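PDB 1I5P: pesticidial crystal protein CRY2AA from Bacillus thuringiensis serovar kurstaki, which binds to midgut epithelial cells of dipteran and lepidopteran larvae and promotes their colloid-osmotic lysis. Local coordinates for residues L144-S149 against W198-A203; R375-S380 against S397-L402; E489-F494 against N539-N544. All coordinates share one frame; numbering follows the deposited sequence.

Contact 1. Residues L144-S149 against W198-A203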
ATOM      1  N   LEU A 144     -32.934  -7.147 -27.282  1.00 60.49           N
ATOM      2  CA  LEU A 144     -31.531  -6.763 -27.423  1.00 58.90           C
ATOM      3  C   LEU A 144     -31.253  -5.587 -26.483  1.00 56.87           C
ATOM      4  O   LEU A 144     -30.345  -4.779 -26.700  1.00 56.58           O
ATOM      5  CB  LEU A 144     -31.241  -6.374 -28.878  1.00 59.50           C
ATOM      6  CG  LEU A 144     -30.153  -7.136 -29.648  1.00 60.83           C
ATOM      7  CD1 LEU A 144     -30.085  -8.599 -29.212  1.00 61.19           C
ATOM      8  CD2 LEU A 144     -30.449  -7.028 -31.141  1.00 60.99           C
ATOM      9  N   SER A 145     -32.053  -5.519 -25.426  1.00 54.51           N
ATOM     10  CA  SER A 145     -31.967  -4.467 -24.435  1.00 52.45           C
ATOM     11  C   SER A 145     -30.702  -4.449 -23.593  1.00 49.43           C
ATOM     12  O   SER A 145     -30.624  -3.683 -22.636  1.00 51.54           O
ATOM     13  CB  SER A 145     -33.188  -4.525 -23.509  1.00 53.80           C
ATOM     14  OG  SER A 145     -34.383  -4.199 -24.204  1.00 54.73           O
ATOM     15  N   ILE A 146     -29.711  -5.278 -23.907  1.00 44.75           N
ATOM     16  CA  ILE A 146     -28.494  -5.222 -23.105  1.00 40.97           C
ATOM     17  C   ILE A 146     -27.875  -3.849 -23.317  1.00 39.51           C
ATOM     18  O   ILE A 146     -27.584  -3.135 -22.360  1.00 36.93           O
ATOM     19  CB  ILE A 146     -27.476  -6.317 -23.481  1.00 40.29           C
ATOM     20  CG1 ILE A 146     -27.840  -7.615 -22.750  1.00 38.95           C
ATOM     21  CG2 ILE A 146     -26.066  -5.865 -23.120  1.00 37.71           C
ATOM     22  CD1 ILE A 146     -26.692  -8.605 -22.613  1.00 39.33           C
ATOM     23  N   THR A 147     -27.681  -3.483 -24.580  1.00 38.50           N
ATOM     24  CA  THR A 147     -27.127  -2.174 -24.907  1.00 37.73           C
ATOM     25  C   THR A 147     -28.025  -1.122 -24.261  1.00 36.23           C
ATOM     26  O   THR A 147     -27.559  -0.079 -23.800  1.00 35.22           O
ATOM     27  CB  THR A 147     -27.095  -1.946 -26.437  1.00 38.74           C
ATOM     28  OG1 THR A 147     -26.085  -2.778 -27.023  1.00 37.04           O
ATOM     29  CG2 THR A 147     -26.799  -0.485 -26.757  1.00 38.85           C
ATOM     30  N   SER A 148     -29.320  -1.420 -24.231  1.00 34.21           N
ATOM     31  CA  SER A 148     -30.309  -0.528 -23.641  1.00 32.25           C
ATOM     32  C   SER A 148     -30.160  -0.481 -22.120  1.00 29.42           C
ATOM     33  O   SER A 148     -30.347   0.565 -21.499  1.00 29.31           O
ATOM     34  CB  SER A 148     -31.716  -1.000 -24.010  1.00 33.56           C
ATOM     35  OG  SER A 148     -32.691  -0.337 -23.228  1.00 38.68           O
ATOM     36  N   SER A 149     -29.827  -1.620 -21.525  1.00 26.11           N
ATOM     37  CA  SER A 149     -29.645  -1.703 -20.084  1.00 25.64           C
ATOM     38  C   SER A 149     -28.340  -1.006 -19.708  1.00 23.69           C
ATOM     39  O   SER A 149     -28.217  -0.437 -18.624  1.00 23.30           O
ATOM     40  CB  SER A 149     -29.594  -3.165 -19.634  1.00 26.07           C
ATOM     41  OG  SER A 149     -30.797  -3.846 -19.950  1.00 27.62           O
ATOM     42  N   TRP A 198     -22.084  -9.667 -25.006  1.00 27.38           N
ATOM     43  CA  TRP A 198     -23.317  -8.947 -24.706  1.00 27.58           C
ATOM     44  C   TRP A 198     -23.991  -8.309 -25.914  1.00 28.02           C
ATOM     45  O   TRP A 198     -25.054  -7.705 -25.788  1.00 27.09           O
ATOM     46  CB  TRP A 198     -23.048  -7.873 -23.645  1.00 25.82           C
ATOM     47  CG  TRP A 198     -22.698  -8.436 -22.294  1.00 23.02           C
ATOM     48  CD1 TRP A 198     -22.620  -9.756 -21.946  1.00 21.80           C
ATOM     49  CD2 TRP A 198     -22.393  -7.691 -21.110  1.00 23.54           C
ATOM     50  NE1 TRP A 198     -22.287  -9.878 -20.618  1.00 22.38           N
ATOM     51  CE2 TRP A 198     -22.143  -8.626 -20.081  1.00 23.67           C
ATOM     52  CE3 TRP A 198     -22.307  -6.322 -20.819  1.00 24.29           C
ATOM     53  CZ2 TRP A 198     -21.812  -8.235 -18.779  1.00 22.85           C
ATOM     54  CZ3 TRP A 198     -21.977  -5.933 -19.523  1.00 24.72           C
ATOM     55  CH2 TRP A 198     -21.734  -6.888 -18.520  1.00 24.77           C
ATOM     56  N   GLY A 199     -23.374  -8.449 -27.083  1.00 29.58           N
ATOM     57  CA  GLY A 199     -23.944  -7.877 -28.287  1.00 29.84           C
ATOM     58  C   GLY A 199     -23.685  -6.388 -28.425  1.00 30.33           C
ATOM     59  O   GLY A 199     -24.408  -5.688 -29.128  1.00 30.08           O
ATOM     60  N   ILE A 200     -22.646  -5.902 -27.752  1.00 30.29           N
ATOM     61  CA  ILE A 200     -22.287  -4.488 -27.794  1.00 29.52           C
ATOM     62  C   ILE A 200     -21.740  -4.111 -29.166  1.00 29.45           C
ATOM     63  O   ILE A 200     -20.936  -4.844 -29.740  1.00 29.65           O
ATOM     64  CB  ILE A 200     -21.222  -4.166 -26.713  1.00 30.98           C
ATOM     65  CG1 ILE A 200     -21.806  -4.429 -25.319  1.00 31.76           C
ATOM     66  CG2 ILE A 200     -20.748  -2.729 -26.846  1.00 31.32           C
ATOM     67  CD1 ILE A 200     -23.074  -3.644 -25.015  1.00 31.47           C
ATOM     68  N   SER A 201     -22.177  -2.970 -29.692  1.00 28.31           N
ATOM     69  CA  SER A 201     -21.716  -2.512 -30.999  1.00 27.08           C
ATOM     70  C   SER A 201     -20.287  -1.999 -30.922  1.00 26.56           C
ATOM     71  O   SER A 201     -19.771  -1.714 -29.843  1.00 26.13           O
ATOM     72  CB  SER A 201     -22.613  -1.392 -31.533  1.00 28.42           C
ATOM     73  OG  SER A 201     -22.364  -0.172 -30.849  1.00 29.38           O
ATOM     74  N   ALA A 202     -19.657  -1.874 -32.082  1.00 27.33           N
ATOM     75  CA  ALA A 202     -18.287  -1.387 -32.157  1.00 27.36           C
ATOM     76  C   ALA A 202     -18.224   0.059 -31.688  1.00 27.19           C
ATOM     77  O   ALA A 202     -17.282   0.457 -31.011  1.00 28.26           O
ATOM     78  CB  ALA A 202     -17.776  -1.496 -33.587  1.00 26.82           C
ATOM     79  N   ALA A 203     -19.240   0.835 -32.046  1.00 26.52           N
ATOM     80  CA  ALA A 203     -19.300   2.241 -31.667  1.00 26.64           C
ATOM     81  C   ALA A 203     -19.416   2.395 -30.157  1.00 25.76           C
ATOM     82  O   ALA A 203     -18.784   3.262 -29.557  1.00 26.99           O
ATOM     83  CB  ALA A 203     -20.478   2.915 -32.353  1.00 26.53           C
TER
HETATM   84  O   HOH W   1     -24.166  -1.038 -28.353  1.00 27.76           O
HETATM   85  O   HOH W   2     -27.206  -6.245 -26.577  1.00 37.26           O

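Contact 2. Residues R375-S380 against S397-L402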
ATOM      1  N   ARG A 375       3.226  -8.671  12.872  1.00 12.85           N
ATOM      2  CA  ARG A 375       2.527  -7.918  13.904  1.00 14.65           C
ATOM      3  C   ARG A 375       3.490  -7.180  14.832  1.00 15.16           C
ATOM      4  O   ARG A 375       4.542  -7.713  15.195  1.00 15.20           O
ATOM      5  CB  ARG A 375       1.651  -8.889  14.704  1.00 15.57           C
ATOM      6  CG  ARG A 375       0.691  -8.253  15.689  1.00 18.39           C
ATOM      7  CD  ARG A 375      -0.106  -9.334  16.411  1.00 18.89           C
ATOM      8  NE  ARG A 375      -1.035 -10.063  15.541  1.00 15.73           N
ATOM      9  CZ  ARG A 375      -2.307  -9.723  15.348  1.00 15.97           C
ATOM     10  NH1 ARG A 375      -2.807  -8.657  15.961  1.00 13.56           N
ATOM     11  NH2 ARG A 375      -3.093 -10.466  14.571  1.00 14.89           N
ATOM     12  N   SER A 376       3.132  -5.953  15.213  1.00 12.96           N
ATOM     13  CA  SER A 376       3.973  -5.158  16.110  1.00 13.60           C
ATOM     14  C   SER A 376       3.178  -4.489  17.237  1.00 11.71           C
ATOM     15  O   SER A 376       1.977  -4.259  17.107  1.00 13.82           O
ATOM     16  CB  SER A 376       4.705  -4.076  15.321  1.00 10.38           C
ATOM     17  OG  SER A 376       3.783  -3.131  14.795  1.00 15.91           O
ATOM     18  N   TRP A 377       3.866  -4.201  18.338  1.00 12.55           N
ATOM     19  CA  TRP A 377       3.301  -3.509  19.501  1.00 13.63           C
ATOM     20  C   TRP A 377       4.230  -2.311  19.692  1.00 13.83           C
ATOM     21  O   TRP A 377       5.416  -2.480  19.967  1.00 12.55           O
ATOM     22  CB  TRP A 377       3.338  -4.398  20.745  1.00 15.98           C
ATOM     23  CG  TRP A 377       2.373  -5.542  20.694  1.00 16.65           C
ATOM     24  CD1 TRP A 377       1.123  -5.585  21.235  1.00 19.53           C
ATOM     25  CD2 TRP A 377       2.578  -6.805  20.054  1.00 16.67           C
ATOM     26  NE1 TRP A 377       0.535  -6.798  20.976  1.00 18.86           N
ATOM     27  CE2 TRP A 377       1.405  -7.565  20.250  1.00 19.46           C
ATOM     28  CE3 TRP A 377       3.639  -7.367  19.330  1.00 18.09           C
ATOM     29  CZ2 TRP A 377       1.263  -8.865  19.749  1.00 19.59           C
ATOM     30  CZ3 TRP A 377       3.499  -8.658  18.832  1.00 14.44           C
ATOM     31  CH2 TRP A 377       2.317  -9.391  19.044  1.00 20.12           C
ATOM     32  N   LEU A 378       3.693  -1.105  19.548  1.00 13.61           N
ATOM     33  CA  LEU A 378       4.509   0.095  19.648  1.00 14.42           C
ATOM     34  C   LEU A 378       4.042   1.120  20.674  1.00 14.21           C
ATOM     35  O   LEU A 378       4.658   2.179  20.831  1.00 13.33           O
ATOM     36  CB  LEU A 378       4.560   0.760  18.275  1.00 14.44           C
ATOM     37  CG  LEU A 378       4.895  -0.175  17.109  1.00 16.15           C
ATOM     38  CD1 LEU A 378       4.521   0.487  15.786  1.00 14.33           C
ATOM     39  CD2 LEU A 378       6.379  -0.520  17.150  1.00 15.86           C
ATOM     40  N   ASP A 379       2.955   0.806  21.367  1.00 15.14           N
ATOM     41  CA  ASP A 379       2.388   1.715  22.359  1.00 16.85           C
ATOM     42  C   ASP A 379       3.272   1.922  23.582  1.00 18.57           C
ATOM     43  O   ASP A 379       4.108   1.079  23.920  1.00 18.00           O
ATOM     44  CB  ASP A 379       1.021   1.202  22.831  1.00 15.97           C
ATOM     45  CG  ASP A 379      -0.043   1.259  21.742  1.00 16.39           C
ATOM     46  OD1 ASP A 379       0.243   1.772  20.637  1.00 16.26           O
ATOM     47  OD2 ASP A 379      -1.173   0.799  22.001  1.00 16.75           O
ATOM     48  N   SER A 380       3.079   3.066  24.231  1.00 17.87           N
ATOM     49  CA  SER A 380       3.790   3.409  25.453  1.00 20.28           C
ATOM     50  C   SER A 380       2.687   3.703  26.460  1.00 21.33           C
ATOM     51  O   SER A 380       1.525   3.853  26.080  1.00 22.58           O
ATOM     52  CB  SER A 380       4.640   4.666  25.264  1.00 19.59           C
ATOM     53  OG  SER A 380       3.811   5.810  25.158  1.00 21.94           O
ATOM     54  N   SER A 397       7.817  -4.225  20.242  1.00 17.29           N
ATOM     55  CA  SER A 397       7.918  -5.669  20.061  1.00 19.29           C
ATOM     56  C   SER A 397       7.381  -6.105  18.705  1.00 18.07           C
ATOM     57  O   SER A 397       6.564  -5.411  18.096  1.00 18.97           O
ATOM     58  CB  SER A 397       7.154  -6.380  21.182  1.00 20.45           C
ATOM     59  OG  SER A 397       7.110  -7.776  20.970  1.00 25.83           O
ATOM     60  N   PHE A 398       7.839  -7.258  18.234  1.00 17.36           N
ATOM     61  CA  PHE A 398       7.406  -7.762  16.942  1.00 18.48           C
ATOM     62  C   PHE A 398       7.216  -9.271  16.976  1.00 20.35           C
ATOM     63  O   PHE A 398       7.880  -9.979  17.736  1.00 19.09           O
ATOM     64  CB  PHE A 398       8.424  -7.381  15.859  1.00 18.44           C
ATOM     65  CG  PHE A 398       8.710  -5.904  15.782  1.00 20.46           C
ATOM     66  CD1 PHE A 398       9.601  -5.309  16.670  1.00 20.79           C
ATOM     67  CD2 PHE A 398       8.059  -5.099  14.845  1.00 18.97           C
ATOM     68  CE1 PHE A 398       9.843  -3.932  16.628  1.00 20.34           C
ATOM     69  CE2 PHE A 398       8.296  -3.723  14.798  1.00 17.08           C
ATOM     70  CZ  PHE A 398       9.187  -3.140  15.692  1.00 18.18           C
ATOM     71  N   GLN A 399       6.301  -9.755  16.147  1.00 19.40           N
ATOM     72  CA  GLN A 399       6.007 -11.176  16.090  1.00 17.36           C
ATOM     73  C   GLN A 399       5.966 -11.625  14.633  1.00 14.92           C
ATOM     74  O   GLN A 399       5.483 -10.903  13.760  1.00 11.96           O
ATOM     75  CB  GLN A 399       4.671 -11.438  16.784  1.00 18.98           C
ATOM     76  CG  GLN A 399       4.239 -12.880  16.856  1.00 21.76           C
ATOM     77  CD  GLN A 399       3.038 -13.044  17.765  1.00 25.40           C
ATOM     78  OE1 GLN A 399       3.131 -12.829  18.975  1.00 25.28           O
ATOM     79  NE2 GLN A 399       1.902 -13.412  17.188  1.00 24.75           N
ATOM     80  N   THR A 400       6.477 -12.828  14.388  1.00 14.63           N
ATOM     81  CA  THR A 400       6.549 -13.401  13.047  1.00 15.39           C
ATOM     82  C   THR A 400       5.357 -14.289  12.710  1.00 14.35           C
ATOM     83  O   THR A 400       4.522 -14.567  13.566  1.00 13.61           O
ATOM     84  CB  THR A 400       7.822 -14.247  12.900  1.00 15.01           C
ATOM     85  OG1 THR A 400       7.705 -15.429  13.703  1.00 14.74           O
ATOM     86  CG2 THR A 400       9.042 -13.454  13.361  1.00 11.46           C
ATOM     87  N   THR A 401       5.288 -14.723  11.453  1.00 17.00           N
ATOM     88  CA  THR A 401       4.218 -15.604  10.990  1.00 19.96           C
ATOM     89  C   THR A 401       4.177 -16.776  11.955  1.00 23.97           C
ATOM     90  O   THR A 401       3.150 -17.424  12.138  1.00 22.01           O
ATOM     91  CB  THR A 401       4.506 -16.135   9.577  1.00 20.54           C
ATOM     92  OG1 THR A 401       5.839 -16.664   9.527  1.00 17.12           O
ATOM     93  CG2 THR A 401       4.367 -15.019   8.554  1.00 18.24           C
ATOM     94  N   LEU A 402       5.329 -17.047  12.553  1.00 27.91           N
ATOM     95  CA  LEU A 402       5.437 -18.086  13.549  1.00 34.02           C
ATOM     96  C   LEU A 402       5.230 -17.237  14.799  1.00 36.41           C
ATOM     97  O   LEU A 402       5.735 -16.120  14.874  1.00 39.85           O
ATOM     98  CB  LEU A 402       6.839 -18.688  13.533  1.00 36.50           C
ATOM     99  CG  LEU A 402       7.010 -20.066  14.172  1.00 39.57           C
ATOM    100  CD1 LEU A 402       8.494 -20.377  14.275  1.00 38.68           C
ATOM    101  CD2 LEU A 402       6.359 -20.092  15.550  1.00 42.37           C
TER

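Contact 3. Residues E489-F494 against N539-N544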
ATOM      1  N   GLU A 489       3.740 -18.445 -11.364  1.00 20.06           N
ATOM      2  CA  GLU A 489       4.011 -19.817 -11.781  1.00 27.36           C
ATOM      3  C   GLU A 489       3.479 -20.073 -13.188  1.00 26.67           C
ATOM      4  O   GLU A 489       4.085 -20.811 -13.962  1.00 30.99           O
ATOM      5  CB  GLU A 489       3.367 -20.794 -10.796  1.00 30.68           C
ATOM      6  CG  GLU A 489       3.167 -20.213  -9.410  1.00 39.27           C
ATOM      7  CD  GLU A 489       3.960 -20.939  -8.336  1.00 44.78           C
ATOM      8  OE1 GLU A 489       5.203 -21.022  -8.451  1.00 47.61           O
ATOM      9  OE2 GLU A 489       3.332 -21.425  -7.371  1.00 45.87           O
ATOM     10  N   ASP A 490       2.347 -19.460 -13.516  1.00 24.90           N
ATOM     11  CA  ASP A 490       1.752 -19.639 -14.836  1.00 22.23           C
ATOM     12  C   ASP A 490       1.936 -18.401 -15.705  1.00 19.07           C
ATOM     13  O   ASP A 490       2.705 -17.506 -15.359  1.00 17.82           O
ATOM     14  CB  ASP A 490       0.264 -19.983 -14.705  1.00 24.50           C
ATOM     15  CG  ASP A 490      -0.526 -18.925 -13.948  1.00 25.50           C
ATOM     16  OD1 ASP A 490      -1.767 -19.069 -13.873  1.00 26.70           O
ATOM     17  OD2 ASP A 490       0.081 -17.960 -13.432  1.00 26.16           O
ATOM     18  N   TYR A 491       1.236 -18.353 -16.834  1.00 16.95           N
ATOM     19  CA  TYR A 491       1.349 -17.221 -17.745  1.00 15.35           C
ATOM     20  C   TYR A 491       0.485 -16.039 -17.327  1.00 16.36           C
ATOM     21  O   TYR A 491      -0.494 -15.690 -17.991  1.00 16.28           O
ATOM     22  CB  TYR A 491       1.000 -17.636 -19.177  1.00 14.00           C
ATOM     23  CG  TYR A 491       1.396 -16.608 -20.218  1.00 14.89           C
ATOM     24  CD1 TYR A 491       2.400 -15.675 -19.955  1.00 15.54           C
ATOM     25  CD2 TYR A 491       0.794 -16.586 -21.476  1.00 16.13           C
ATOM     26  CE1 TYR A 491       2.798 -14.751 -20.913  1.00 15.50           C
ATOM     27  CE2 TYR A 491       1.186 -15.661 -22.447  1.00 18.24           C
ATOM     28  CZ  TYR A 491       2.190 -14.747 -22.155  1.00 19.83           C
ATOM     29  OH  TYR A 491       2.605 -13.837 -23.102  1.00 22.84           O
ATOM     30  N   THR A 492       0.872 -15.423 -16.218  1.00 15.84           N
ATOM     31  CA  THR A 492       0.169 -14.271 -15.676  1.00 16.24           C
ATOM     32  C   THR A 492       1.139 -13.092 -15.623  1.00 14.56           C
ATOM     33  O   THR A 492       2.332 -13.279 -15.369  1.00 12.73           O
ATOM     34  CB  THR A 492      -0.333 -14.560 -14.243  1.00 17.57           C
ATOM     35  OG1 THR A 492      -1.205 -15.698 -14.262  1.00 21.15           O
ATOM     36  CG2 THR A 492      -1.080 -13.353 -13.682  1.00 17.85           C
ATOM     37  N   GLY A 493       0.632 -11.886 -15.868  1.00 12.46           N
ATOM     38  CA  GLY A 493       1.484 -10.710 -15.810  1.00 13.61           C
ATOM     39  C   GLY A 493       1.783 -10.366 -14.361  1.00 14.26           C
ATOM     40  O   GLY A 493       1.175 -10.934 -13.454  1.00 15.61           O
ATOM     41  N   PHE A 494       2.719  -9.455 -14.128  1.00 15.09           N
ATOM     42  CA  PHE A 494       3.063  -9.074 -12.764  1.00 14.35           C
ATOM     43  C   PHE A 494       3.775  -7.731 -12.710  1.00 14.26           C
ATOM     44  O   PHE A 494       4.372  -7.293 -13.694  1.00 13.21           O
ATOM     45  CB  PHE A 494       3.939 -10.155 -12.115  1.00 14.72           C
ATOM     46  CG  PHE A 494       5.272 -10.352 -12.788  1.00 16.00           C
ATOM     47  CD1 PHE A 494       6.437  -9.847 -12.217  1.00 16.78           C
ATOM     48  CD2 PHE A 494       5.365 -11.048 -13.989  1.00 15.74           C
ATOM     49  CE1 PHE A 494       7.679 -10.032 -12.829  1.00 17.77           C
ATOM     50  CE2 PHE A 494       6.602 -11.240 -14.613  1.00 15.48           C
ATOM     51  CZ  PHE A 494       7.760 -10.731 -14.031  1.00 18.80           C
ATOM     52  N   ASN A 539       9.841 -17.315 -15.303  1.00 15.22           N
ATOM     53  CA  ASN A 539       8.980 -18.485 -15.362  1.00 16.52           C
ATOM     54  C   ASN A 539       8.957 -19.046 -16.780  1.00 17.32           C
ATOM     55  O   ASN A 539       8.145 -19.912 -17.099  1.00 19.68           O
ATOM     56  CB  ASN A 539       7.564 -18.107 -14.932  1.00 16.66           C
ATOM     57  CG  ASN A 539       7.010 -16.952 -15.735  1.00 16.78           C
ATOM     58  OD1 ASN A 539       7.630 -16.508 -16.705  1.00 14.72           O
ATOM     59  ND2 ASN A 539       5.836 -16.458 -15.341  1.00 15.22           N
ATOM     60  N   GLY A 540       9.842 -18.537 -17.632  1.00 17.00           N
ATOM     61  CA  GLY A 540       9.914 -19.015 -19.000  1.00 15.74           C
ATOM     62  C   GLY A 540       8.926 -18.388 -19.964  1.00 17.29           C
ATOM     63  O   GLY A 540       8.859 -18.783 -21.123  1.00 18.11           O
ATOM     64  N   ASN A 541       8.154 -17.411 -19.508  1.00 16.98           N
ATOM     65  CA  ASN A 541       7.177 -16.774 -20.384  1.00 16.96           C
ATOM     66  C   ASN A 541       7.639 -15.444 -20.961  1.00 18.57           C
ATOM     67  O   ASN A 541       8.504 -14.772 -20.400  1.00 17.44           O
ATOM     68  CB  ASN A 541       5.858 -16.561 -19.637  1.00 17.07           C
ATOM     69  CG  ASN A 541       5.165 -17.859 -19.304  1.00 17.67           C
ATOM     70  OD1 ASN A 541       4.978 -18.711 -20.171  1.00 19.54           O
ATOM     71  ND2 ASN A 541       4.771 -18.018 -18.043  1.00 17.52           N
ATOM     72  N   SER A 542       7.059 -15.079 -22.098  1.00 19.92           N
ATOM     73  CA  SER A 542       7.386 -13.817 -22.739  1.00 22.46           C
ATOM     74  C   SER A 542       6.305 -12.794 -22.426  1.00 20.94           C
ATOM     75  O   SER A 542       5.115 -13.103 -22.455  1.00 20.79           O
ATOM     76  CB  SER A 542       7.508 -13.992 -24.252  1.00 25.12           C
ATOM     77  OG  SER A 542       8.803 -14.456 -24.592  1.00 29.05           O
ATOM     78  N   TYR A 543       6.727 -11.572 -22.130  1.00 20.49           N
ATOM     79  CA  TYR A 543       5.796 -10.505 -21.793  1.00 17.99           C
ATOM     80  C   TYR A 543       6.155  -9.201 -22.472  1.00 17.62           C
ATOM     81  O   TYR A 543       7.291  -9.002 -22.907  1.00 17.27           O
ATOM     82  CB  TYR A 543       5.808 -10.228 -20.282  1.00 14.85           C
ATOM     83  CG  TYR A 543       5.442 -11.382 -19.371  1.00 15.32           C
ATOM     84  CD1 TYR A 543       6.401 -12.309 -18.965  1.00 14.37           C
ATOM     85  CD2 TYR A 543       4.138 -11.524 -18.886  1.00 12.25           C
ATOM     86  CE1 TYR A 543       6.070 -13.354 -18.091  1.00 12.77           C
ATOM     87  CE2 TYR A 543       3.798 -12.564 -18.020  1.00 12.06           C
ATOM     88  CZ  TYR A 543       4.766 -13.473 -17.627  1.00 12.00           C
ATOM     89  OH  TYR A 543       4.415 -14.507 -16.782  1.00 14.56           O
ATOM     90  N   ASN A 544       5.174  -8.310 -22.559  1.00 17.96           N
ATOM     91  CA  ASN A 544       5.424  -6.977 -23.087  1.00 18.86           C
ATOM     92  C   ASN A 544       5.732  -6.182 -21.829  1.00 18.44           C
ATOM     93  O   ASN A 544       4.965  -6.206 -20.863  1.00 16.28           O
ATOM     94  CB  ASN A 544       4.187  -6.383 -23.760  1.00 24.09           C
ATOM     95  CG  ASN A 544       4.032  -6.825 -25.191  1.00 28.67           C
ATOM     96  OD1 ASN A 544       5.008  -6.903 -25.938  1.00 32.11           O
ATOM     97  ND2 ASN A 544       2.796  -7.102 -25.593  1.00 29.14           N
TER

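Contact 1. Residues L144-S149 against W198-A203
Ile146 and Trp198 supply most of the apolar part of this contact, their side chains crossing at about a right angle. The CG2 methyl of Ile146 lies 3.7 Å from Trp198 CB and also touches the carbonyl oxygen of Trp198, and Ile146 CD1 comes within 4.0 Å of Trp198 CG, oblique to the indole. Chi1 at -84° puts that CG2 methyl anti to the backbone N, with CG1 beside that N, and chi2 at -159° then carries CD1 to the tryptophan. Beyond CB the indole leads away from helix 145-160 and packs on Val131 of helix 107-135, the helix whose Phe134 also meets Ile146. Ile200 CD1 fills in between Ile146 CG2 at 4.2 Å and Thr147 OG1 at 3.7 Å, at the border of the apolar patch.

Polar links between the segments run through water. One molecule donates to Trp198 O at 2.7 Å and accepts a weak bond from Thr147 N at 3.4 Å. A second lies 2.9 Å from Thr147 OG1 and accepts from Ser201 N at 3.1 Å. Threonine fits because its hydroxyl can hold the water; Ile200 CD1 merely packs beside it.

The backbone explains the remaining residue types. Gly199 ends helix 195-198 in a Schellman motif, with a phi of 79° that favours glycine, and two residues later Ser201 is the N-cap of helix 202-232, its hydroxyl hydrogen-bonded to Thr204.

No direct hydrogen bond crosses the contact. The first turn of helix 145-160 is therefore held against this interhelical turn by shape fit on the buried side, where Ile146 and Trp198 meet, by one water between Thr147 and Ser201, and by a second, weakly bound on the Thr147 side, on the carbonyl of Trp198.

Contact 2. Residues R375-S380 against S397-L402
Gln399 is stretched out, CG anti to the backbone N (chi1 -178°), while Trp377 has its CG beside the backbone N (chi1 -71°), and the two side chains cross on one face of the sheet. Gln399 CB lies in the plane of the indole at its edge, 3.6 Å from Trp377 CZ3, and Gln399 OE1 comes 3.5 Å from Trp377 CH2 with amide and ring planes 55° apart. That oxygen accepts from Arg405, which also makes a cation-pi contact with Trp377. Arg375 CG lies over one face of the indole, toward its rim, and Arg375 NH1 makes a salt bridge to Asp45 and a hydrogen bond to Ser415.

Both strands belong to a four-stranded antiparallel sheet of the middle domain, the beta-prism of this toxin, and are its two inner members. Arg375 and Gln399 form a hydrogen-bonded pair, Arg375 N to Gln399 O at 3.3 Å and Gln399 N to Arg375 O at 2.9 Å. Trp377 and Ser397 repeat it, with Trp377 N to Ser397 O and Ser397 N to Trp377 O.

Between them stands the non-hydrogen-bonded pair Ser376 and Phe398, whose side chains take the other face. Serine is small enough for its CB to approach Phe398 CD2 to 3.5 Å, and its buried hydroxyl is engaged by Ser466 and Asn416. Leu378 CD2 meets Phe398 CZ at 4.1 Å, and both side chains pack on Leu464.

Contact 3. Residues E489-F494 against N539-N544
The backbones of 490-494 and 539-543 run 55° apart, nearest at Tyr491 and Asn541 with CA atoms 6.4 Å from each other, and side chains bridge the interval. At the centre is Tyr543, whose ring receives an aromatic edge on each face. Tyr491 CE1 stands over one face, 3.8 Å from Tyr543 CE2; Phe494 CE2 stands over the opposite one, 4.1 Å from Tyr543 CE1. Both pairs are edge-to-face, the Tyr491 pair tilted and the Phe494 pair almost square with planes at 86°, and in both the edge lands toward the rim of the Tyr543 ring.

These residues belong to the C-terminal jelly-roll sandwich. Strands 493-496 and 541-550 both pair with strand 617-626, so the cluster spans that middle strand, whose Phe624 stacks with Phe494 and also touches Tyr543.

Tyrosine suits both places because each hydroxyl ties its ring to backbone. Tyr491 has CG anti to its backbone N (chi1 -167°), which sets CG beside the amide of Asn541; its OH donates to Ser542 O at 2.7 Å, nearly in line with the carbonyl, and is also bonded to Thr627 N. Tyr543 OH donates to Thr492 O at 2.8 Å from above the carbonyl plane, and accepts from Asn539 ND2 at 2.8 Å, within the amide plane. Two bonds thus hold this buried hydroxyl.

Asn539 has further duties: its ND2 bonds to Pro488 O, while its OD1 accepts from Asn541 N at 3.0 Å, an Asx turn in which Gly540 takes the positive phi that glycine tolerates. Asn541 lays its CB and amide carbon obliquely against Tyr491 CD1. On the opposing loop, where Tyr491 centres an inverse gamma turn, Thr492 OG1 donates to Asp490 OD2.

In the fold
Followed from the N terminus, the three contacts come in series, none nested in or crossing another. Contact 1 closes a mainly helical loop of 48 residues within the N-terminal bundle, joining the first turn of helix 145-160 to the turn before helix 202-232. Contact 2 closes a short beta excursion of 16 residues in the middle domain. Contact 3 closes a 44-residue loop with strands but no helix, and ties two strands of the C-terminal sandwich across their shared neighbour. Contacts 1 and 2 lie on opposite sides of the chain's centre, their centres 54 Å apart; contacts 2 and 3 approach to about 17 Å between nearest atoms. Arg375 of contact 2 still reaches Asp45 near the N terminus.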